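Local coordinates for putative peptidyl-arginine deiminase family protein (Campylobacter jejuni subsp. jejuni serotype O:2, PDB 6B10) that probably hydrolyses agmatine to N-carbamoylputrescine, an agmatine deiminase step of polyamine biosynthesis that leads toward putrescine, at residues Phe151-Leu165 against Leu182-Glu195. Numbering follows the deposited sequence.
Sequences FNGEGVMLTSSHCLL and LKEIFGLKQIIWLE
A beta-alpha-beta crossover joins strand 156-160 to strand 190-194, consistent with the beta-beta-alpha-beta modules of the pentein propeller: the two run parallel, axes 4.7 Å apart, with the intervening helices packed on the Met157, Thr159, Ile191 and Trp193 face. Met157 and Thr159 each give N-H and C=O to the neighbouring strand, and the bond from Leu194 N to Thr159 O is practically straight (179°, 2.8 Å). At the N-terminal end of both strands Gly155 O accepts from Lys189 N and Gln190 N, while Asn152 OD1 closes an Asx turn with Glu154 N and also takes Val156 N, the two donors reaching it from opposite faces of the amide. On the helix-covered face Met157 CG stands anti to the backbone N (chi1 -176°) and the chain bends at its end, laying CE beside Ile191 CD1 (3.9 Å) and leaving SD in an oblique Met-aromatic contact with Phe186. Phe151 CZ sits over the centre of the Phe186 ring, 3.5 Å from Phe186 CD1, the planes inclined at 50°. Thr159 CG2 rests over one face of the Trp193 six-membered ring in a CH-pi contact; Thr159 OG1 is hydrogen-bonded to Ser148 O. Where helix 161-167 starts, Ser160 OG caps His162 N, Ser161 OG donates to Glu195 OE2 (2.7 Å) from above the carboxylate plane, and His162 NE2 donates a hydrogen bond to Glu195 O, which lies in the imidazole plane. On the other face Leu158 CD1 packs on Ile192 CG2 (3.6 Å), with Phe214 of strand 212-216 against Val156 and Leu158. Strand 149-151 flanks 156-160 antiparallel, and helix 175-186 supplies Asp179 to Trp193 NE1.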
ATOM      1  N   PHE A 151       0.703  -9.071  -3.341  1.00 22.51           N
ATOM      2  CA  PHE A 151       0.364 -10.176  -4.253  1.00 22.08           C
ATOM      3  C   PHE A 151       1.077 -10.080  -5.598  1.00 22.18           C
ATOM      4  O   PHE A 151       1.291  -8.984  -6.114  1.00 22.48           O
ATOM      5  CB  PHE A 151      -1.129 -10.186  -4.528  1.00 21.97           C
ATOM      6  CG  PHE A 151      -1.969 -10.359  -3.304  1.00 22.45           C
ATOM      7  CD1 PHE A 151      -2.135 -11.610  -2.740  1.00 22.33           C
ATOM      8  CD2 PHE A 151      -2.599  -9.271  -2.721  1.00 23.04           C
ATOM      9  CE1 PHE A 151      -2.915 -11.780  -1.620  1.00 22.59           C
ATOM     10  CE2 PHE A 151      -3.377  -9.433  -1.592  1.00 23.48           C
ATOM     11  CZ  PHE A 151      -3.539 -10.692  -1.043  1.00 23.00           C
ATOM     12  N   ASN A 152       1.419 -11.228  -6.176  1.00 21.43           N
ATOM     13  CA  ASN A 152       2.006 -11.251  -7.507  1.00 21.97           C
ATOM     14  C   ASN A 152       0.974 -11.541  -8.589  1.00 22.92           C
ATOM     15  O   ASN A 152       1.293 -11.483  -9.769  1.00 22.79           O
ATOM     16  CB  ASN A 152       3.199 -12.221  -7.581  1.00 21.78           C
ATOM     17  CG  ASN A 152       2.790 -13.675  -7.766  1.00 21.55           C
ATOM     18  OD1 ASN A 152       1.689 -14.089  -7.394  1.00 21.13           O
ATOM     19  ND2 ASN A 152       3.696 -14.463  -8.338  1.00 21.49           N
ATOM     20  N   GLY A 153      -0.259 -11.839  -8.178  1.00 24.91           N
ATOM     21  CA  GLY A 153      -1.342 -12.177  -9.106  1.00 26.02           C
ATOM     22  C   GLY A 153      -1.287 -13.570  -9.725  1.00 27.25           C
ATOM     23  O   GLY A 153      -2.002 -13.843 -10.685  1.00 28.32           O
ATOM     24  N   GLU A 154      -0.446 -14.448  -9.188  1.00 28.86           N
ATOM     25  CA  GLU A 154      -0.346 -15.828  -9.662  1.00 30.91           C
ATOM     26  C   GLU A 154      -0.549 -16.786  -8.487  1.00 30.69           C
ATOM     27  O   GLU A 154      -0.098 -17.926  -8.531  1.00 31.10           O
ATOM     28  CB  GLU A 154       1.021 -16.090 -10.303  1.00 32.27           C
ATOM     29  CG  GLU A 154       1.378 -15.168 -11.454  1.00 34.69           C
ATOM     30  CD  GLU A 154       0.484 -15.342 -12.669  1.00 36.95           C
ATOM     31  OE1 GLU A 154       0.149 -16.494 -13.019  1.00 39.23           O
ATOM     32  OE2 GLU A 154       0.121 -14.319 -13.286  1.00 38.96           O
ATOM     33  N   GLY A 155      -1.233 -16.319  -7.445  1.00 29.11           N
ATOM     34  CA  GLY A 155      -1.513 -17.140  -6.281  1.00 28.14           C
ATOM     35  C   GLY A 155      -0.480 -17.054  -5.177  1.00 27.39           C
ATOM     36  O   GLY A 155      -0.586 -17.765  -4.173  1.00 27.61           O
ATOM     37  N   VAL A 156       0.518 -16.192  -5.339  1.00 25.58           N
ATOM     38  CA  VAL A 156       1.539 -16.037  -4.319  1.00 25.17           C
ATOM     39  C   VAL A 156       1.314 -14.737  -3.556  1.00 25.19           C
ATOM     40  O   VAL A 156       0.986 -13.704  -4.153  1.00 25.15           O
ATOM     41  CB  VAL A 156       2.963 -16.062  -4.918  1.00 25.22           C
ATOM     42  CG1 VAL A 156       4.006 -16.090  -3.813  1.00 25.16           C
ATOM     43  CG2 VAL A 156       3.149 -17.273  -5.825  1.00 25.11           C
ATOM     44  N   MET A 157       1.503 -14.791  -2.239  1.00 24.73           N
ATOM     45  CA  MET A 157       1.412 -13.606  -1.393  1.00 25.35           C
ATOM     46  C   MET A 157       2.651 -13.481  -0.524  1.00 25.95           C
ATOM     47  O   MET A 157       3.173 -14.470  -0.022  1.00 26.38           O
ATOM     48  CB  MET A 157       0.170 -13.650  -0.498  1.00 25.57           C
ATOM     49  CG  MET A 157      -0.023 -12.389   0.342  1.00 26.22           C
ATOM     50  SD  MET A 157      -1.439 -12.477   1.453  1.00 27.13           S
ATOM     51  CE  MET A 157      -0.758 -13.487   2.765  1.00 26.37           C
ATOM     52  N   LEU A 158       3.086 -12.244  -0.331  1.00 26.45           N
ATOM     53  CA  LEU A 158       4.258 -11.919   0.449  1.00 27.34           C
ATOM     54  C   LEU A 158       3.771 -11.256   1.735  1.00 28.04           C
ATOM     55  O   LEU A 158       2.843 -10.449   1.711  1.00 26.00           O
ATOM     56  CB  LEU A 158       5.122 -10.963  -0.378  1.00 28.46           C
ATOM     57  CG  LEU A 158       6.605 -10.737  -0.135  1.00 29.45           C
ATOM     58  CD1 LEU A 158       7.382 -12.041  -0.078  1.00 29.97           C
ATOM     59  CD2 LEU A 158       7.153  -9.827  -1.233  1.00 29.41           C
ATOM     60  N   THR A 159       4.364 -11.626   2.864  1.00 29.36           N
ATOM     61  CA  THR A 159       3.982 -11.042   4.150  1.00 31.42           C
ATOM     62  C   THR A 159       5.093 -11.236   5.180  1.00 33.46           C
ATOM     63  O   THR A 159       6.012 -12.022   4.969  1.00 32.64           O
ATOM     64  CB  THR A 159       2.654 -11.642   4.678  1.00 31.17           C
ATOM     65  OG1 THR A 159       2.169 -10.868   5.784  1.00 30.75           O
ATOM     66  CG2 THR A 159       2.829 -13.093   5.105  1.00 31.14           C
ATOM     67  N   SER A 160       5.004 -10.508   6.285  1.00 37.18           N
ATOM     68  CA  SER A 160       5.976 -10.632   7.367  1.00 41.99           C
ATOM     69  C   SER A 160       5.397 -11.431   8.529  1.00 44.05           C
ATOM     70  O   SER A 160       4.272 -11.179   8.966  1.00 42.73           O
ATOM     71  CB  SER A 160       6.409  -9.250   7.854  1.00 43.59           C
ATOM     72  OG  SER A 160       7.183  -9.356   9.039  1.00 47.32           O
ATOM     73  N   SER A 161       6.181 -12.383   9.030  1.00 48.30           N
ATOM     74  CA  SER A 161       5.815 -13.171  10.210  1.00 52.48           C
ATOM     75  C   SER A 161       5.520 -12.310  11.440  1.00 55.12           C
ATOM     76  O   SER A 161       4.715 -12.685  12.289  1.00 57.42           O
ATOM     77  CB  SER A 161       6.937 -14.151  10.547  1.00 53.34           C
ATOM     78  OG  SER A 161       7.153 -15.049   9.475  1.00 56.47           O
ATOM     79  N   HIS A 162       6.173 -11.157  11.527  1.00 57.96           N
ATOM     80  CA  HIS A 162       6.008 -10.256  12.661  1.00 61.48           C
ATOM     81  C   HIS A 162       4.646  -9.557  12.669  1.00 63.86           C
ATOM     82  O   HIS A 162       4.164  -9.164  13.729  1.00 65.46           O
ATOM     83  CB  HIS A 162       7.138  -9.221  12.676  1.00 63.43           C
ATOM     84  CG  HIS A 162       8.504  -9.827  12.799  1.00 66.22           C
ATOM     85  ND1 HIS A 162       9.158  -9.951  14.006  1.00 68.17           N
ATOM     86  CD2 HIS A 162       9.332 -10.357  11.867  1.00 68.00           C
ATOM     87  CE1 HIS A 162      10.333 -10.525  13.812  1.00 68.49           C
ATOM     88  NE2 HIS A 162      10.462 -10.782  12.523  1.00 69.27           N
ATOM     89  N   CYS A 163       4.027  -9.409  11.499  1.00 64.79           N
ATOM     90  CA  CYS A 163       2.733  -8.730  11.391  1.00 66.12           C
ATOM     91  C   CYS A 163       1.563  -9.591  11.859  1.00 65.46           C
ATOM     92  O   CYS A 163       0.989  -9.353  12.922  1.00 65.67           O
ATOM     93  CB  CYS A 163       2.473  -8.288   9.948  1.00 67.71           C
ATOM     94  SG  CYS A 163       3.741  -7.213   9.255  1.00 73.26           S
ATOM     95  N   LEU A 164       1.227 -10.601  11.064  1.00 67.39           N
ATOM     96  CA  LEU A 164      -0.068 -11.276  11.167  1.00 68.48           C
ATOM     97  C   LEU A 164      -0.172 -12.224  12.358  1.00 70.67           C
ATOM     98  O   LEU A 164      -1.268 -12.469  12.860  1.00 73.02           O
ATOM     99  CB  LEU A 164      -0.367 -12.031   9.869  1.00 66.62           C
ATOM    100  CG  LEU A 164      -0.408 -11.156   8.611  1.00 64.02           C
ATOM    101  CD1 LEU A 164      -0.336 -12.014   7.360  1.00 62.19           C
ATOM    102  CD2 LEU A 164      -1.650 -10.279   8.597  1.00 63.48           C
ATOM    103  N   LEU A 165       0.963 -12.751  12.806  1.00 73.96           N
ATOM    104  CA  LEU A 165       1.003 -13.620  13.980  1.00 76.95           C
ATOM    105  C   LEU A 165       0.808 -12.806  15.255  1.00 80.92           C
ATOM    106  O   LEU A 165       0.193 -13.277  16.216  1.00 83.16           O
ATOM    107  CB  LEU A 165       2.326 -14.394  14.028  1.00 75.27           C
ATOM    108  CG  LEU A 165       2.672 -15.194  12.763  1.00 74.04           C
ATOM    109  CD1 LEU A 165       3.875 -16.096  13.001  1.00 73.54           C
ATOM    110  CD2 LEU A 165       1.485 -16.013  12.282  1.00 73.83           C
ATOM    111  N   LEU A 182      -5.664 -17.596   5.317  1.00 30.32           N
ATOM    112  CA  LEU A 182      -5.296 -16.573   4.338  1.00 30.49           C
ATOM    113  C   LEU A 182      -5.304 -17.103   2.904  1.00 29.72           C
ATOM    114  O   LEU A 182      -5.699 -16.389   1.984  1.00 28.54           O
ATOM    115  CB  LEU A 182      -3.927 -15.968   4.666  1.00 30.13           C
ATOM    116  CG  LEU A 182      -3.938 -15.023   5.869  1.00 30.62           C
ATOM    117  CD1 LEU A 182      -2.520 -14.752   6.352  1.00 30.80           C
ATOM    118  CD2 LEU A 182      -4.644 -13.714   5.543  1.00 30.83           C
ATOM    119  N   LYS A 183      -4.853 -18.343   2.724  1.00 29.41           N
ATOM    120  CA  LYS A 183      -4.880 -18.984   1.418  1.00 30.26           C
ATOM    121  C   LYS A 183      -6.304 -19.166   0.912  1.00 30.71           C
ATOM    122  O   LYS A 183      -6.573 -19.006  -0.287  1.00 31.13           O
ATOM    123  CB  LYS A 183      -4.147 -20.327   1.463  1.00 31.04           C
ATOM    124  CG  LYS A 183      -2.639 -20.168   1.561  1.00 31.49           C
ATOM    125  CD  LYS A 183      -1.919 -21.500   1.650  1.00 32.60           C
ATOM    126  CE  LYS A 183      -0.423 -21.296   1.496  1.00 33.18           C
ATOM    127  NZ  LYS A 183       0.348 -22.470   1.979  1.00 34.32           N
ATOM    128  N   GLU A 184      -7.215 -19.477   1.828  1.00 30.21           N
ATOM    129  CA  GLU A 184      -8.615 -19.684   1.478  1.00 30.85           C
ATOM    130  C   GLU A 184      -9.304 -18.379   1.112  1.00 29.76           C
ATOM    131  O   GLU A 184     -10.082 -18.334   0.158  1.00 29.42           O
ATOM    132  CB  GLU A 184      -9.355 -20.372   2.627  1.00 31.85           C
ATOM    133  CG  GLU A 184      -8.936 -21.821   2.790  1.00 32.32           C
ATOM    134  CD  GLU A 184      -9.428 -22.441   4.073  1.00 33.84           C
ATOM    135  OE1 GLU A 184     -10.026 -21.720   4.904  1.00 34.68           O
ATOM    136  OE2 GLU A 184      -9.211 -23.661   4.243  1.00 35.13           O
ATOM    137  N   ILE A 185      -9.002 -17.327   1.865  1.00 28.08           N
ATOM    138  CA  ILE A 185      -9.576 -16.007   1.625  1.00 27.45           C
ATOM    139  C   ILE A 185      -9.135 -15.416   0.283  1.00 26.92           C
ATOM    140  O   ILE A 185      -9.931 -14.801  -0.420  1.00 26.15           O
ATOM    141  CB  ILE A 185      -9.175 -15.024   2.743  1.00 27.72           C
ATOM    142  CG1 ILE A 185      -9.840 -15.419   4.065  1.00 28.36           C
ATOM    143  CG2 ILE A 185      -9.567 -13.602   2.372  1.00 27.78           C
ATOM    144  CD1 ILE A 185      -9.208 -14.793   5.290  1.00 28.88           C
ATOM    145  N   PHE A 186      -7.861 -15.587  -0.061  1.00 26.40           N
ATOM    146  CA  PHE A 186      -7.313 -14.958  -1.260  1.00 26.12           C
ATOM    147  C   PHE A 186      -7.071 -15.938  -2.420  1.00 26.16           C
ATOM    148  O   PHE A 186      -6.506 -15.560  -3.445  1.00 26.25           O
ATOM    149  CB  PHE A 186      -6.025 -14.205  -0.894  1.00 25.80           C
ATOM    150  CG  PHE A 186      -6.264 -12.955  -0.100  1.00 25.80           C
ATOM    151  CD1 PHE A 186      -6.811 -11.830  -0.703  1.00 26.03           C
ATOM    152  CD2 PHE A 186      -5.934 -12.892   1.248  1.00 26.20           C
ATOM    153  CE1 PHE A 186      -7.040 -10.673   0.024  1.00 25.67           C
ATOM    154  CE2 PHE A 186      -6.155 -11.738   1.980  1.00 25.78           C
ATOM    155  CZ  PHE A 186      -6.711 -10.626   1.368  1.00 25.52           C
ATOM    156  N   GLY A 187      -7.506 -17.186  -2.265  1.00 25.84           N
ATOM    157  CA  GLY A 187      -7.315 -18.202  -3.298  1.00 26.19           C
ATOM    158  C   GLY A 187      -5.858 -18.452  -3.639  1.00 25.58           C
ATOM    159  O   GLY A 187      -5.494 -18.613  -4.797  1.00 25.39           O
ATOM    160  N   LEU A 188      -5.019 -18.496  -2.622  1.00 26.15           N
ATOM    161  CA  LEU A 188      -3.572 -18.555  -2.830  1.00 26.76           C
ATOM    162  C   LEU A 188      -3.055 -19.986  -2.903  1.00 28.28           C
ATOM    163  O   LEU A 188      -3.625 -20.883  -2.297  1.00 29.02           O
ATOM    164  CB  LEU A 188      -2.862 -17.815  -1.696  1.00 25.60           C
ATOM    165  CG  LEU A 188      -3.297 -16.367  -1.494  1.00 24.93           C
ATOM    166  CD1 LEU A 188      -2.787 -15.837  -0.167  1.00 25.10           C
ATOM    167  CD2 LEU A 188      -2.802 -15.510  -2.643  1.00 25.15           C
ATOM    168  N   LYS A 189      -1.974 -20.187  -3.651  1.00 30.04           N
ATOM    169  CA  LYS A 189      -1.247 -21.448  -3.617  1.00 32.32           C
ATOM    170  C   LYS A 189      -0.014 -21.369  -2.711  1.00 31.65           C
ATOM    171  O   LYS A 189       0.490 -22.397  -2.284  1.00 31.72           O
ATOM    172  CB  LYS A 189      -0.863 -21.908  -5.027  1.00 35.05           C
ATOM    173  CG  LYS A 189       0.228 -21.103  -5.716  1.00 38.09           C
ATOM    174  CD  LYS A 189       0.217 -21.406  -7.208  1.00 41.49           C
ATOM    175  CE  LYS A 189       1.371 -20.743  -7.939  1.00 43.92           C
ATOM    176  NZ  LYS A 189       1.114 -20.702  -9.407  1.00 46.07           N
ATOM    177  N   GLN A 190       0.451 -20.161  -2.392  1.00 30.49           N
ATOM    178  CA  GLN A 190       1.682 -20.002  -1.626  1.00 30.23           C
ATOM    179  C   GLN A 190       1.725 -18.687  -0.849  1.00 29.91           C
ATOM    180  O   GLN A 190       1.322 -17.639  -1.359  1.00 30.65           O
ATOM    181  CB  GLN A 190       2.884 -20.082  -2.572  1.00 30.78           C
ATOM    182  CG  GLN A 190       4.228 -19.783  -1.927  1.00 32.26           C
ATOM    183  CD  GLN A 190       5.398 -19.937  -2.892  1.00 34.39           C
ATOM    184  OE1 GLN A 190       5.220 -20.045  -4.108  1.00 35.38           O
ATOM    185  NE2 GLN A 190       6.603 -19.937  -2.349  1.00 35.12           N
ATOM    186  N   ILE A 191       2.223 -18.753   0.381  1.00 29.15           N
ATOM    187  CA  ILE A 191       2.538 -17.564   1.166  1.00 28.12           C
ATOM    188  C   ILE A 191       4.006 -17.595   1.552  1.00 28.39           C
ATOM    189  O   ILE A 191       4.486 -18.576   2.119  1.00 29.78           O
ATOM    190  CB  ILE A 191       1.697 -17.466   2.451  1.00 27.73           C
ATOM    191  CG1 ILE A 191       0.214 -17.318   2.091  1.00 28.49           C
ATOM    192  CG2 ILE A 191       2.167 -16.291   3.297  1.00 27.05           C
ATOM    193  CD1 ILE A 191      -0.724 -17.313   3.277  1.00 28.77           C
ATOM    194  N   ILE A 192       4.707 -16.511   1.243  1.00 28.15           N
ATOM    195  CA  ILE A 192       6.090 -16.326   1.645  1.00 28.76           C
ATOM    196  C   ILE A 192       6.077 -15.512   2.936  1.00 28.75           C
ATOM    197  O   ILE A 192       5.694 -14.335   2.941  1.00 28.07           O
ATOM    198  CB  ILE A 192       6.894 -15.609   0.551  1.00 29.27           C
ATOM    199  CG1 ILE A 192       6.924 -16.474  -0.709  1.00 30.00           C
ATOM    200  CG2 ILE A 192       8.314 -15.320   1.014  1.00 30.52           C
ATOM    201  CD1 ILE A 192       7.335 -15.737  -1.960  1.00 30.35           C
ATOM    202  N   TRP A 193       6.466 -16.166   4.026  1.00 28.12           N
ATOM    203  CA  TRP A 193       6.525 -15.552   5.338  1.00 29.20           C
ATOM    204  C   TRP A 193       7.942 -15.070   5.597  1.00 30.75           C
ATOM    205  O   TRP A 193       8.834 -15.880   5.828  1.00 32.96           O
ATOM    206  CB  TRP A 193       6.140 -16.576   6.408  1.00 29.21           C
ATOM    207  CG  TRP A 193       4.704 -17.011   6.380  1.00 28.46           C
ATOM    208  CD1 TRP A 193       4.168 -18.062   5.681  1.00 28.30           C
ATOM    209  CD2 TRP A 193       3.622 -16.420   7.106  1.00 28.13           C
ATOM    210  NE1 TRP A 193       2.811 -18.150   5.924  1.00 28.09           N
ATOM    211  CE2 TRP A 193       2.455 -17.152   6.794  1.00 28.03           C
ATOM    212  CE3 TRP A 193       3.528 -15.341   7.990  1.00 29.46           C
ATOM    213  CZ2 TRP A 193       1.211 -16.837   7.339  1.00 29.02           C
ATOM    214  CZ3 TRP A 193       2.290 -15.024   8.526  1.00 29.62           C
ATOM    215  CH2 TRP A 193       1.148 -15.772   8.200  1.00 29.68           C
ATOM    216  N   LEU A 194       8.160 -13.758   5.554  1.00 32.12           N
ATOM    217  CA  LEU A 194       9.493 -13.204   5.796  1.00 34.15           C
ATOM    218  C   LEU A 194       9.756 -12.973   7.284  1.00 35.70           C
ATOM    219  O   LEU A 194       9.013 -12.249   7.946  1.00 36.43           O
ATOM    220  CB  LEU A 194       9.693 -11.887   5.046  1.00 34.11           C
ATOM    221  CG  LEU A 194       9.915 -11.940   3.540  1.00 34.25           C
ATOM    222  CD1 LEU A 194      10.168 -10.524   3.053  1.00 35.11           C
ATOM    223  CD2 LEU A 194      11.072 -12.845   3.146  1.00 34.56           C
ATOM    224  N   GLU A 195      10.833 -13.574   7.785  1.00 38.03           N
ATOM    225  CA  GLU A 195      11.225 -13.456   9.191  1.00 40.32           C
ATOM    226  C   GLU A 195      12.016 -12.178   9.450  1.00 39.69           C
ATOM    227  O   GLU A 195      11.796 -11.503  10.458  1.00 40.14           O
ATOM    228  CB  GLU A 195      12.079 -14.655   9.614  1.00 42.62           C
ATOM    229  CG  GLU A 195      11.416 -16.015   9.442  1.00 45.97           C
ATOM    230  CD  GLU A 195      10.209 -16.205  10.343  1.00 49.08           C
ATOM    231  OE1 GLU A 195      10.261 -15.765  11.511  1.00 51.73           O
ATOM    232  OE2 GLU A 195       9.207 -16.797   9.881  1.00 50.64           O
TER